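Local coordinates for anopheles Plasmodium-responsive Leucine-rich repeat protein 1B (Anopheles gambiae, PDB 4XGO) that probably acts in mosquito immunity to Plasmodium by binding the partner protein LRIM1, the present chain being its leucine-rich repeat domain, at residues P71-L76 and H92-L97; K186-N191 and D206-Y211; L251-L256 and Y276-H281; T299-D304 and V322-Q327. One frame throughout, in Å; residues are numbered along the deposited sequence.

Contact 1 of 4, residues P71-L76 and H92-L97; sequences PLLTVL and HNTPKL
Leu73 and Leu97 both hold CG anti to the backbone N (chi1 -172° and -167°), so that the two chains run alongside each other in one direction, CD2 of Leu73 4.1 Å from CD1 of Leu97. That CD1 also lies 3.7 Å from the carbonyl O of Thr74 and packs on CB of Leu76. Branched aliphatic residues suit these buried places, their forked ends filling space between repeats. CG2 of Thr94 extends the apolar row, 3.9 Å from CD2 of Leu73. No direct hydrogen bond joins the backbones: Leu73 O is 3.2 Å from Leu97 N, at a poor angle, and water 1 bridges instead, donating to Pro71 O and Leu73 O and accepting from Lys96 N. Pro95 and Lys96 form the middle of a type I turn, a position that proline's fixed phi favours. The aliphatic part of Lys96 lies against the neighbouring loop, CB 3.6 Å from Leu73 O, with CG2 of Thr74 coming against that CB at 4.2 Å. Two consecutive leucine-rich repeats are joined here, at the turns into strands 75-77 and 99-101. Leu73 and Leu76 also touch Leu52 of strand 51-53, Thr74 OG1 bonds to Gln50 O, and Phe67 and Phe91 pack against Leu76.

Contact 2 of 4, residues K186-N191 and D206-Y211; sequences KLQHNN and DVDLSY. With GOL (glycerol), chain H.
Leu187 N donates to Asp208 O at 2.9 Å, the first of three backbone bonds that carry the parallel pairing past the strand; His189 N to Ser210 O (3.0 Å) and Asn190 N to Tyr211 O follow. Asp208 OD1 accepts from Ser210 N at 3.0 Å, an Asx turn suited to a short carboxylate, and Asn190 ND2 donates to Leu187 O at 166°, from above the carbonyl plane. That asparagine is buried but well satisfied: ND2 also bonds Ala166 O, while OD1 accepts from Ile171 N. The Gln188 amide and Asp208 carboxylate, planes 15° apart, are stacked, not hydrogen-bonded. The His189 ring lies in an offset stack on Tyr211, centroids 4.1 Å apart and planes at 11°, and is stacked with His168 as well. A glycerol, probably from the crystallisation liquor, hydrogen-bonds through O3 to Ser210 OG (2.6 Å) and through O2 to His189 NE2 (3.2 Å), while Gln188 NE2 reaches its O1 only weakly; His189 ND1 is hydrogen-bonded to a second glycerol. Parallel strands passing into turns braced by asparagines, Asn190 here and Asn212 of the next repeat, whose ND2 bonds Leu187 O and Leu209 O, are the hallmark of the leucine-rich repeat solenoid.

Contact 3 of 4, residues L251-L256 and Y276-H281; sequences LKVLDL and YLYLDH
Tyr276 N and Lys252 O open a run of four backbone hydrogen bonds that zips strands 253-255 and 276-278 together in parallel, their axes 4.9 Å apart and only 6° from alignment. Leu254 N then donates to Tyr276 O at 3.0 Å, Tyr278 N to Leu254 O, and Leu256 N to Tyr278 O; the donor alternates between the strands, as parallel pairing requires. CA-H groups of Val253 and Leu277 add longer contacts to the carbonyl oxygens of Tyr276 and Leu254.

This is the concave strand face of a leucine-rich repeat solenoid, in which neighbouring repeats each contribute one short strand. Leucines of the repeat point into the interior, and the residues between them line the concave surface.

The apolar packing follows that alternation. Leu254 and Leu277 run side by side into the core, CB of Leu254 4.0 Å from CD1 of Leu277, and the next pair repeats this, with Leu256 CD1 3.8 Å from Leu279 CD2. On the other face, CG2 of Val253 meets Tyr276 CD1 at 3.8 Å, while its CG1 approaches the edge of the Tyr278 ring.

Among polar side chains, Asp255 crosses Tyr278 obliquely, its carboxylate turned 66° from the ring, with OD1 3.5 Å from Tyr278 CB; that oxygen bonds Ser257 OG. His281 ND1 donates to Asp280 OD2 at 2.7 Å, meeting the anti lone pair, and the imidazole is stacked with His258 and with His302.

Contact 4 of 4, residues T299-D304 and V322-Q327; sequences TLSHND and VHDADQ
Asp324 lays its carboxylate over the backbone of Thr299, Leu300 and Ser301, where the C-terminal cap of the leucine-rich repeat solenoid meets its last strand, 297-299. Here no strand follows to pair with the backbone, and acidic side chains supply the acceptors. With CG between its backbone N and carbonyl carbon (chi1 74°), Asp324 brings both oxygens to bear. OD1 accepts from Leu300 N at 2.9 Å in a nearly straight bond of 171°. OD2 takes two donors from the same face of its plane, Ser301 N and Ser301 OG, the hydroxyl lying 2.7 Å away. A short serine suits this position, its one oxygen turned back toward the carboxylate. Crossing at about a right angle, Thr299 sets its CB against OD2; its hydroxyl bonds Asp280 of the preceding repeat.

Asp326, two residues on, does the same for the next N-H. Its OD1 accepts from His302 N at 2.8 Å on the syn lone pair and sits over a face of the His302 ring, whose plane is turned 73° from the carboxylate. The other oxygen, OD2, bonds Cys340 N, which tethers the loop to strand 339-342 beside the disulfide to Cys329. Leu339 of that strand packs against Leu300 and Val322, whose methyls CD1 and CG2 are 4.3 Å apart. Waters also bridge the segments: water 2 joins Ser301 OG to Ala325 O, and water 4 accepts from Asn303 N at 2.9 Å and donates to Asp326 OD2.

Contacts 1 to 3 each join consecutive repeats of the solenoid, whereas contact 4 closes its C-terminal end. All four are partly buried; leucine pairs face the interior in contacts 1 to 3, whereas contact 4 has one Leu-Val touch. Contact 3 is the regular strand pairing, contact 2 lies just past the strands where backbone bonds give way to asparagine turns and stacked rings, and contact 1 sits at the turns before the strands, where a water replaces direct backbone bonds. In contact 4 carboxylates take over. Contacts 1 and 4 lie far apart, centres 54 Å from each other, while contacts 3 and 4 touch: Asp280 OD1 is 2.7 Å from Thr299 OG1.

Contact 1 of 4, residues P71-L76 and H92-L97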
# COMPACT_ATOMS: atom_id res chain seq x y z
N PRO A 71 16.19 -5.98 -28.33
CA PRO A 71 16.42 -4.69 -28.99
C PRO A 71 15.17 -4.01 -29.57
O PRO A 71 15.20 -2.81 -29.87
CB PRO A 71 17.43 -5.03 -30.09
CG PRO A 71 17.11 -6.44 -30.43
CD PRO A 71 16.73 -7.10 -29.12
N LEU A 72 14.07 -4.75 -29.68
CA LEU A 72 12.83 -4.19 -30.20
C LEU A 72 11.95 -3.60 -29.10
O LEU A 72 10.85 -3.18 -29.39
CB LEU A 72 12.03 -5.26 -30.94
CG LEU A 72 12.77 -5.97 -32.08
CD1 LEU A 72 11.82 -6.96 -32.73
CD2 LEU A 72 13.31 -4.96 -33.08
N LEU A 73 12.45 -3.59 -27.86
CA LEU A 73 11.66 -3.16 -26.70
C LEU A 73 11.12 -1.75 -26.89
O LEU A 73 11.89 -0.81 -27.12
CB LEU A 73 12.55 -3.23 -25.46
CG LEU A 73 11.91 -3.02 -24.10
CD1 LEU A 73 11.01 -4.17 -23.73
CD2 LEU A 73 13.02 -2.82 -23.09
N THR A 74 9.80 -1.60 -26.79
CA THR A 74 9.16 -0.31 -26.85
C THR A 74 8.50 0.07 -25.52
O THR A 74 8.38 1.25 -25.23
CB THR A 74 8.09 -0.24 -27.95
OG1 THR A 74 7.03 -1.14 -27.66
CG2 THR A 74 8.69 -0.58 -29.32
N VAL A 75 8.10 -0.92 -24.72
CA VAL A 75 7.40 -0.67 -23.44
C VAL A 75 8.00 -1.56 -22.38
O VAL A 75 8.11 -2.77 -22.59
CB VAL A 75 5.89 -0.98 -23.55
CG1 VAL A 75 5.19 -0.74 -22.22
CG2 VAL A 75 5.25 -0.13 -24.63
N LEU A 76 8.45 -0.97 -21.27
CA LEU A 76 8.98 -1.71 -20.15
C LEU A 76 8.29 -1.22 -18.88
O LEU A 76 8.36 -0.05 -18.58
CB LEU A 76 10.49 -1.51 -20.03
CG LEU A 76 11.17 -2.17 -18.84
CD1 LEU A 76 11.12 -3.68 -18.96
CD2 LEU A 76 12.61 -1.71 -18.71
N HIS A 92 21.17 1.02 -23.00
CA HIS A 92 22.05 1.38 -24.11
C HIS A 92 21.62 0.73 -25.44
O HIS A 92 21.86 1.29 -26.52
CB HIS A 92 23.48 0.98 -23.79
CG HIS A 92 24.43 1.21 -24.92
ND1 HIS A 92 24.80 2.48 -25.33
CD2 HIS A 92 25.09 0.35 -25.73
CE1 HIS A 92 25.65 2.38 -26.34
NE2 HIS A 92 25.84 1.10 -26.60
N ASN A 93 21.03 -0.46 -25.35
CA ASN A 93 20.68 -1.22 -26.53
C ASN A 93 19.16 -1.32 -26.72
O ASN A 93 18.69 -2.23 -27.42
CB ASN A 93 21.30 -2.61 -26.43
CG ASN A 93 22.81 -2.57 -26.40
OD1 ASN A 93 23.43 -2.84 -25.36
ND2 ASN A 93 23.43 -2.18 -27.51
N THR A 94 18.42 -0.38 -26.12
CA THR A 94 16.97 -0.32 -26.29
C THR A 94 16.50 1.03 -26.86
O THR A 94 15.73 1.77 -26.21
CB THR A 94 16.24 -0.64 -24.97
OG1 THR A 94 16.62 0.30 -23.95
CG2 THR A 94 16.58 -2.05 -24.51
N PRO A 95 16.89 1.33 -28.11
CA PRO A 95 16.63 2.66 -28.68
C PRO A 95 15.19 2.94 -29.06
O PRO A 95 14.84 4.11 -29.31
CB PRO A 95 17.54 2.70 -29.92
CG PRO A 95 17.66 1.28 -30.31
CD PRO A 95 17.70 0.51 -29.03
N LYS A 96 14.37 1.89 -29.11
CA LYS A 96 12.98 2.03 -29.53
C LYS A 96 12.07 2.28 -28.34
O LYS A 96 10.88 2.41 -28.55
CB LYS A 96 12.49 0.78 -30.29
CG LYS A 96 13.41 0.32 -31.42
CD LYS A 96 13.63 1.40 -32.46
CE LYS A 96 14.53 0.91 -33.60
NZ LYS A 96 14.06 -0.38 -34.17
N LEU A 97 12.62 2.35 -27.13
CA LEU A 97 11.80 2.49 -25.92
C LEU A 97 11.01 3.77 -25.96
O LEU A 97 11.59 4.85 -26.10
CB LEU A 97 12.70 2.49 -24.69
CG LEU A 97 12.06 2.31 -23.32
CD1 LEU A 97 11.39 0.96 -23.16
CD2 LEU A 97 13.13 2.52 -22.27
O HOH W 1 14.51 -0.91 -28.05

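Contact 2 of 4, residues K186-N191 and D206-Y211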
# COMPACT_ATOMS: atom_id res chain seq x y z
N LYS A 186 1.63 19.86 -12.33
CA LYS A 186 1.21 19.58 -10.98
C LYS A 186 2.43 19.64 -10.09
O LYS A 186 3.35 18.81 -10.22
CB LYS A 186 0.58 18.20 -10.89
CG LYS A 186 -0.47 17.90 -11.90
CD LYS A 186 -1.62 18.86 -11.85
CE LYS A 186 -2.48 18.65 -10.61
NZ LYS A 186 -3.18 17.32 -10.59
N LEU A 187 2.46 20.66 -9.23
CA LEU A 187 3.55 20.91 -8.28
C LEU A 187 3.07 21.02 -6.83
O LEU A 187 3.79 21.52 -5.97
CB LEU A 187 4.33 22.18 -8.69
CG LEU A 187 5.25 22.01 -9.89
CD1 LEU A 187 5.76 23.32 -10.44
CD2 LEU A 187 6.37 21.08 -9.54
N GLN A 188 1.86 20.53 -6.55
CA GLN A 188 1.32 20.65 -5.20
C GLN A 188 2.15 19.82 -4.22
O GLN A 188 2.74 18.80 -4.61
CB GLN A 188 -0.16 20.26 -5.16
CG GLN A 188 -0.51 18.80 -5.41
CD GLN A 188 -0.67 18.43 -6.88
OE1 GLN A 188 -0.24 19.16 -7.78
NE2 GLN A 188 -1.34 17.29 -7.13
N HIS A 189 2.25 20.31 -2.98
CA HIS A 189 3.00 19.64 -1.92
C HIS A 189 4.48 19.66 -2.27
O HIS A 189 5.11 18.61 -2.51
CB HIS A 189 2.49 18.21 -1.64
CG HIS A 189 1.11 18.15 -1.05
ND1 HIS A 189 0.86 18.26 0.30
CD2 HIS A 189 -0.09 17.98 -1.64
CE1 HIS A 189 -0.44 18.17 0.51
NE2 HIS A 189 -1.04 18.01 -0.65
N ASN A 190 5.03 20.87 -2.33
CA ASN A 190 6.44 21.09 -2.55
C ASN A 190 6.92 22.23 -1.66
O ASN A 190 6.23 22.57 -0.69
CB ASN A 190 6.73 21.32 -4.03
CG ASN A 190 6.95 20.01 -4.77
OD1 ASN A 190 7.88 19.26 -4.43
ND2 ASN A 190 6.07 19.69 -5.71
N ASN A 191 8.08 22.79 -1.98
CA ASN A 191 8.68 23.86 -1.17
C ASN A 191 8.96 25.14 -1.95
O ASN A 191 9.97 25.84 -1.72
CB ASN A 191 9.91 23.29 -0.51
CG ASN A 191 9.57 22.33 0.62
OD1 ASN A 191 9.35 22.75 1.77
ND2 ASN A 191 9.50 21.07 0.32
N ASP A 206 -3.41 24.31 -16.95
CA ASP A 206 -3.73 23.95 -15.57
C ASP A 206 -2.44 23.91 -14.77
O ASP A 206 -1.49 23.19 -15.10
CB ASP A 206 -4.43 22.59 -15.50
CG ASP A 206 -5.66 22.51 -16.40
OD1 ASP A 206 -6.59 23.33 -16.23
OD2 ASP A 206 -5.68 21.63 -17.29
N VAL A 207 -2.38 24.71 -13.72
CA VAL A 207 -1.22 24.73 -12.84
C VAL A 207 -1.66 24.61 -11.39
O VAL A 207 -2.50 25.38 -10.92
CB VAL A 207 -0.30 25.97 -13.08
CG1 VAL A 207 -1.03 27.27 -12.88
CG2 VAL A 207 0.91 25.92 -12.17
N ASP A 208 -1.12 23.60 -10.70
CA ASP A 208 -1.40 23.39 -9.29
C ASP A 208 -0.13 23.67 -8.45
O ASP A 208 0.87 22.95 -8.55
CB ASP A 208 -1.95 21.99 -9.05
CG ASP A 208 -2.55 21.80 -7.67
OD1 ASP A 208 -2.29 22.58 -6.74
OD2 ASP A 208 -3.31 20.82 -7.50
N LEU A 209 -0.20 24.74 -7.66
CA LEU A 209 0.85 25.16 -6.76
C LEU A 209 0.41 25.11 -5.31
O LEU A 209 1.04 25.73 -4.43
CB LEU A 209 1.32 26.58 -7.11
CG LEU A 209 1.83 26.81 -8.53
CD1 LEU A 209 2.13 28.28 -8.79
CD2 LEU A 209 3.04 25.98 -8.84
N SER A 210 -0.66 24.38 -5.03
CA SER A 210 -1.19 24.30 -3.68
C SER A 210 -0.19 23.58 -2.77
O SER A 210 0.67 22.83 -3.25
CB SER A 210 -2.57 23.64 -3.64
OG SER A 210 -2.50 22.24 -3.76
N TYR A 211 -0.28 23.86 -1.46
CA TYR A 211 0.60 23.25 -0.45
C TYR A 211 2.07 23.50 -0.80
O TYR A 211 2.89 22.58 -0.86
CB TYR A 211 0.30 21.75 -0.27
CG TYR A 211 -1.05 21.44 0.33
CD1 TYR A 211 -2.16 21.22 -0.49
CD2 TYR A 211 -1.21 21.34 1.71
CE1 TYR A 211 -3.40 20.92 0.06
CE2 TYR A 211 -2.44 21.05 2.27
CZ TYR A 211 -3.52 20.84 1.44
OH TYR A 211 -4.73 20.56 2.01
C1 GOL H . -3.65 16.31 -3.94
O1 GOL H . -2.38 15.69 -4.24
C2 GOL H . -3.48 17.67 -3.24
O2 GOL H . -3.94 17.62 -1.88
C3 GOL H . -4.25 18.77 -3.97
O3 GOL H . -3.87 20.06 -3.47

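Contact 3 of 4, residues L251-L256 and Y276-H281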
# COMPACT_ATOMS: atom_id res chain seq x y z
N LEU A 251 -8.97 32.35 -18.01
CA LEU A 251 -8.95 31.86 -16.63
C LEU A 251 -10.34 31.67 -16.05
O LEU A 251 -11.12 32.63 -15.97
CB LEU A 251 -8.15 32.79 -15.71
CG LEU A 251 -7.83 32.25 -14.31
CD1 LEU A 251 -6.88 31.06 -14.37
CD2 LEU A 251 -7.21 33.33 -13.47
N LYS A 252 -10.65 30.45 -15.64
CA LYS A 252 -11.97 30.18 -15.11
C LYS A 252 -12.01 29.59 -13.71
O LYS A 252 -13.05 29.64 -13.07
CB LYS A 252 -12.80 29.37 -16.10
CG LYS A 252 -12.26 28.01 -16.45
CD LYS A 252 -13.08 27.44 -17.60
CE LYS A 252 -12.86 25.95 -17.77
NZ LYS A 252 -13.84 25.39 -18.74
N VAL A 253 -10.88 29.08 -13.22
CA VAL A 253 -10.80 28.56 -11.87
C VAL A 253 -9.62 29.23 -11.14
O VAL A 253 -8.51 29.23 -11.65
CB VAL A 253 -10.59 27.05 -11.85
CG1 VAL A 253 -10.42 26.54 -10.43
CG2 VAL A 253 -11.76 26.35 -12.54
N LEU A 254 -9.91 29.79 -9.97
CA LEU A 254 -8.89 30.40 -9.12
C LEU A 254 -9.13 29.98 -7.68
O LEU A 254 -10.14 30.36 -7.07
CB LEU A 254 -8.92 31.92 -9.25
CG LEU A 254 -7.84 32.69 -8.49
CD1 LEU A 254 -6.46 32.22 -8.93
CD2 LEU A 254 -7.99 34.20 -8.69
N ASP A 255 -8.22 29.17 -7.15
CA ASP A 255 -8.33 28.64 -5.80
C ASP A 255 -7.29 29.35 -4.91
O ASP A 255 -6.11 29.08 -5.01
CB ASP A 255 -8.16 27.12 -5.77
CG ASP A 255 -8.40 26.52 -4.41
OD1 ASP A 255 -8.62 27.25 -3.41
OD2 ASP A 255 -8.33 25.28 -4.29
N LEU A 256 -7.76 30.23 -4.05
CA LEU A 256 -6.92 30.98 -3.10
C LEU A 256 -7.22 30.58 -1.65
O LEU A 256 -6.85 31.28 -0.69
CB LEU A 256 -7.14 32.48 -3.30
CG LEU A 256 -6.86 33.04 -4.68
CD1 LEU A 256 -7.26 34.50 -4.74
CD2 LEU A 256 -5.41 32.81 -5.05
N TYR A 276 -15.20 29.70 -11.06
CA TYR A 276 -15.00 29.13 -9.74
C TYR A 276 -13.93 29.96 -9.03
O TYR A 276 -12.83 30.13 -9.54
CB TYR A 276 -14.55 27.68 -9.85
CG TYR A 276 -15.53 26.81 -10.61
CD1 TYR A 276 -15.51 26.76 -11.99
CD2 TYR A 276 -16.48 26.08 -9.93
CE1 TYR A 276 -16.41 25.96 -12.69
CE2 TYR A 276 -17.39 25.28 -10.61
CZ TYR A 276 -17.35 25.23 -11.99
OH TYR A 276 -18.25 24.44 -12.68
N LEU A 277 -14.30 30.51 -7.87
CA LEU A 277 -13.38 31.34 -7.10
C LEU A 277 -13.49 30.92 -5.66
O LEU A 277 -14.58 31.02 -5.07
CB LEU A 277 -13.74 32.81 -7.25
CG LEU A 277 -12.94 33.83 -6.42
CD1 LEU A 277 -11.47 33.74 -6.74
CD2 LEU A 277 -13.44 35.24 -6.70
N TYR A 278 -12.39 30.43 -5.09
CA TYR A 278 -12.39 29.92 -3.73
C TYR A 278 -11.56 30.82 -2.82
O TYR A 278 -10.33 30.88 -2.97
CB TYR A 278 -11.84 28.51 -3.68
CG TYR A 278 -12.57 27.58 -4.63
CD1 TYR A 278 -13.85 27.14 -4.35
CD2 TYR A 278 -11.98 27.18 -5.80
CE1 TYR A 278 -14.53 26.30 -5.23
CE2 TYR A 278 -12.63 26.33 -6.69
CZ TYR A 278 -13.91 25.90 -6.40
OH TYR A 278 -14.56 25.07 -7.31
N LEU A 279 -12.24 31.50 -1.88
CA LEU A 279 -11.60 32.42 -0.94
C LEU A 279 -11.72 32.00 0.51
O LEU A 279 -11.28 32.72 1.42
CB LEU A 279 -12.19 33.82 -1.08
CG LEU A 279 -12.08 34.46 -2.46
CD1 LEU A 279 -12.79 35.79 -2.44
CD2 LEU A 279 -10.62 34.59 -2.88
N ASP A 280 -12.32 30.83 0.74
CA ASP A 280 -12.57 30.39 2.10
C ASP A 280 -11.26 30.18 2.86
O ASP A 280 -10.21 29.87 2.28
CB ASP A 280 -13.44 29.11 2.13
CG ASP A 280 -12.76 27.95 1.47
OD1 ASP A 280 -12.85 27.82 0.24
OD2 ASP A 280 -12.08 27.18 2.19
N HIS A 281 -11.35 30.31 4.18
CA HIS A 281 -10.23 30.09 5.10
C HIS A 281 -9.07 31.07 4.85
O HIS A 281 -7.97 30.70 4.45
CB HIS A 281 -9.77 28.62 5.07
CG HIS A 281 -10.77 27.67 5.64
ND1 HIS A 281 -11.79 27.12 4.89
CD2 HIS A 281 -10.94 27.21 6.90
CE1 HIS A 281 -12.51 26.33 5.65
NE2 HIS A 281 -12.04 26.38 6.88

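Contact 4 of 4, residues T299-D304 and V322-Q327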
# COMPACT_ATOMS: atom_id res chain seq x y z
N THR A 299 -16.61 30.57 -2.81
CA THR A 299 -16.56 30.23 -1.39
C THR A 299 -15.96 31.38 -0.60
O THR A 299 -14.99 32.01 -1.02
CB THR A 299 -15.80 28.93 -1.12
OG1 THR A 299 -14.43 29.05 -1.55
CG2 THR A 299 -16.48 27.77 -1.84
N LEU A 300 -16.58 31.67 0.53
CA LEU A 300 -16.29 32.87 1.33
C LEU A 300 -16.16 32.64 2.84
O LEU A 300 -15.85 33.58 3.58
CB LEU A 300 -17.42 33.88 1.11
CG LEU A 300 -17.68 34.35 -0.31
CD1 LEU A 300 -18.91 35.23 -0.34
CD2 LEU A 300 -16.46 35.08 -0.86
N SER A 301 -16.41 31.41 3.31
CA SER A 301 -16.50 31.18 4.74
C SER A 301 -15.13 31.25 5.41
O SER A 301 -14.09 31.23 4.72
CB SER A 301 -17.17 29.83 5.06
OG SER A 301 -16.39 28.75 4.59
N HIS A 302 -15.15 31.36 6.74
CA HIS A 302 -13.94 31.41 7.55
C HIS A 302 -13.02 32.55 7.11
O HIS A 302 -11.85 32.32 6.74
CB HIS A 302 -13.22 30.07 7.52
CG HIS A 302 -14.05 28.97 8.10
ND1 HIS A 302 -13.94 28.59 9.42
CD2 HIS A 302 -15.05 28.23 7.57
CE1 HIS A 302 -14.81 27.63 9.67
NE2 HIS A 302 -15.50 27.39 8.57
N ASN A 303 -13.59 33.75 7.12
CA ASN A 303 -12.85 34.98 6.87
C ASN A 303 -13.12 35.96 8.01
O ASN A 303 -13.38 35.52 9.13
CB ASN A 303 -13.16 35.52 5.48
CG ASN A 303 -12.29 34.87 4.41
OD1 ASN A 303 -11.08 35.12 4.34
ND2 ASN A 303 -12.87 34.01 3.59
N ASP A 304 -13.00 37.27 7.76
CA ASP A 304 -13.24 38.29 8.78
C ASP A 304 -14.04 39.44 8.19
O ASP A 304 -13.65 40.61 8.29
CB ASP A 304 -11.91 38.80 9.32
CG ASP A 304 -11.20 37.77 10.16
OD1 ASP A 304 -11.61 37.55 11.33
OD2 ASP A 304 -10.22 37.17 9.66
N VAL A 322 -22.87 31.29 -4.13
CA VAL A 322 -22.21 31.03 -2.84
C VAL A 322 -22.58 29.62 -2.37
O VAL A 322 -23.73 29.33 -2.12
CB VAL A 322 -22.52 32.10 -1.76
CG1 VAL A 322 -23.99 32.11 -1.34
CG2 VAL A 322 -21.63 31.89 -0.54
N HIS A 323 -21.58 28.74 -2.28
CA HIS A 323 -21.82 27.34 -1.91
C HIS A 323 -21.26 26.98 -0.55
O HIS A 323 -21.14 25.78 -0.23
CB HIS A 323 -21.25 26.40 -2.97
CG HIS A 323 -22.11 26.27 -4.18
ND1 HIS A 323 -22.47 25.05 -4.72
CD2 HIS A 323 -22.70 27.21 -4.96
CE1 HIS A 323 -23.22 25.24 -5.79
NE2 HIS A 323 -23.38 26.55 -5.95
N ASP A 324 -20.90 27.98 0.27
CA ASP A 324 -20.48 27.67 1.62
C ASP A 324 -21.04 28.62 2.65
O ASP A 324 -21.67 29.63 2.32
CB ASP A 324 -18.95 27.53 1.72
CG ASP A 324 -18.21 28.86 1.66
OD1 ASP A 324 -18.76 29.90 1.25
OD2 ASP A 324 -17.01 28.81 2.01
N ALA A 325 -20.86 28.24 3.91
CA ALA A 325 -21.40 29.00 5.03
C ALA A 325 -20.55 28.79 6.26
O ALA A 325 -19.86 27.78 6.38
CB ALA A 325 -22.81 28.53 5.35
N ASP A 326 -20.65 29.74 7.17
CA ASP A 326 -20.08 29.60 8.50
C ASP A 326 -21.17 28.98 9.38
O ASP A 326 -22.35 29.07 9.06
CB ASP A 326 -19.69 30.96 9.06
CG ASP A 326 -18.50 31.57 8.36
OD1 ASP A 326 -17.44 30.88 8.29
OD2 ASP A 326 -18.61 32.72 7.88
N GLN A 327 -20.77 28.33 10.47
CA GLN A 327 -21.71 27.71 11.39
C GLN A 327 -21.97 28.61 12.58
O GLN A 327 -23.13 28.92 12.90
CB GLN A 327 -21.19 26.35 11.86
CG GLN A 327 -21.88 25.16 11.21
CD GLN A 327 -21.70 25.09 9.71
OE1 GLN A 327 -20.69 25.54 9.16
NE2 GLN A 327 -22.68 24.50 9.04
O HOH W 2 -17.26 26.20 5.52
O HOH W 3 -18.07 26.31 8.45
O HOH W 4 -16.18 33.84 8.41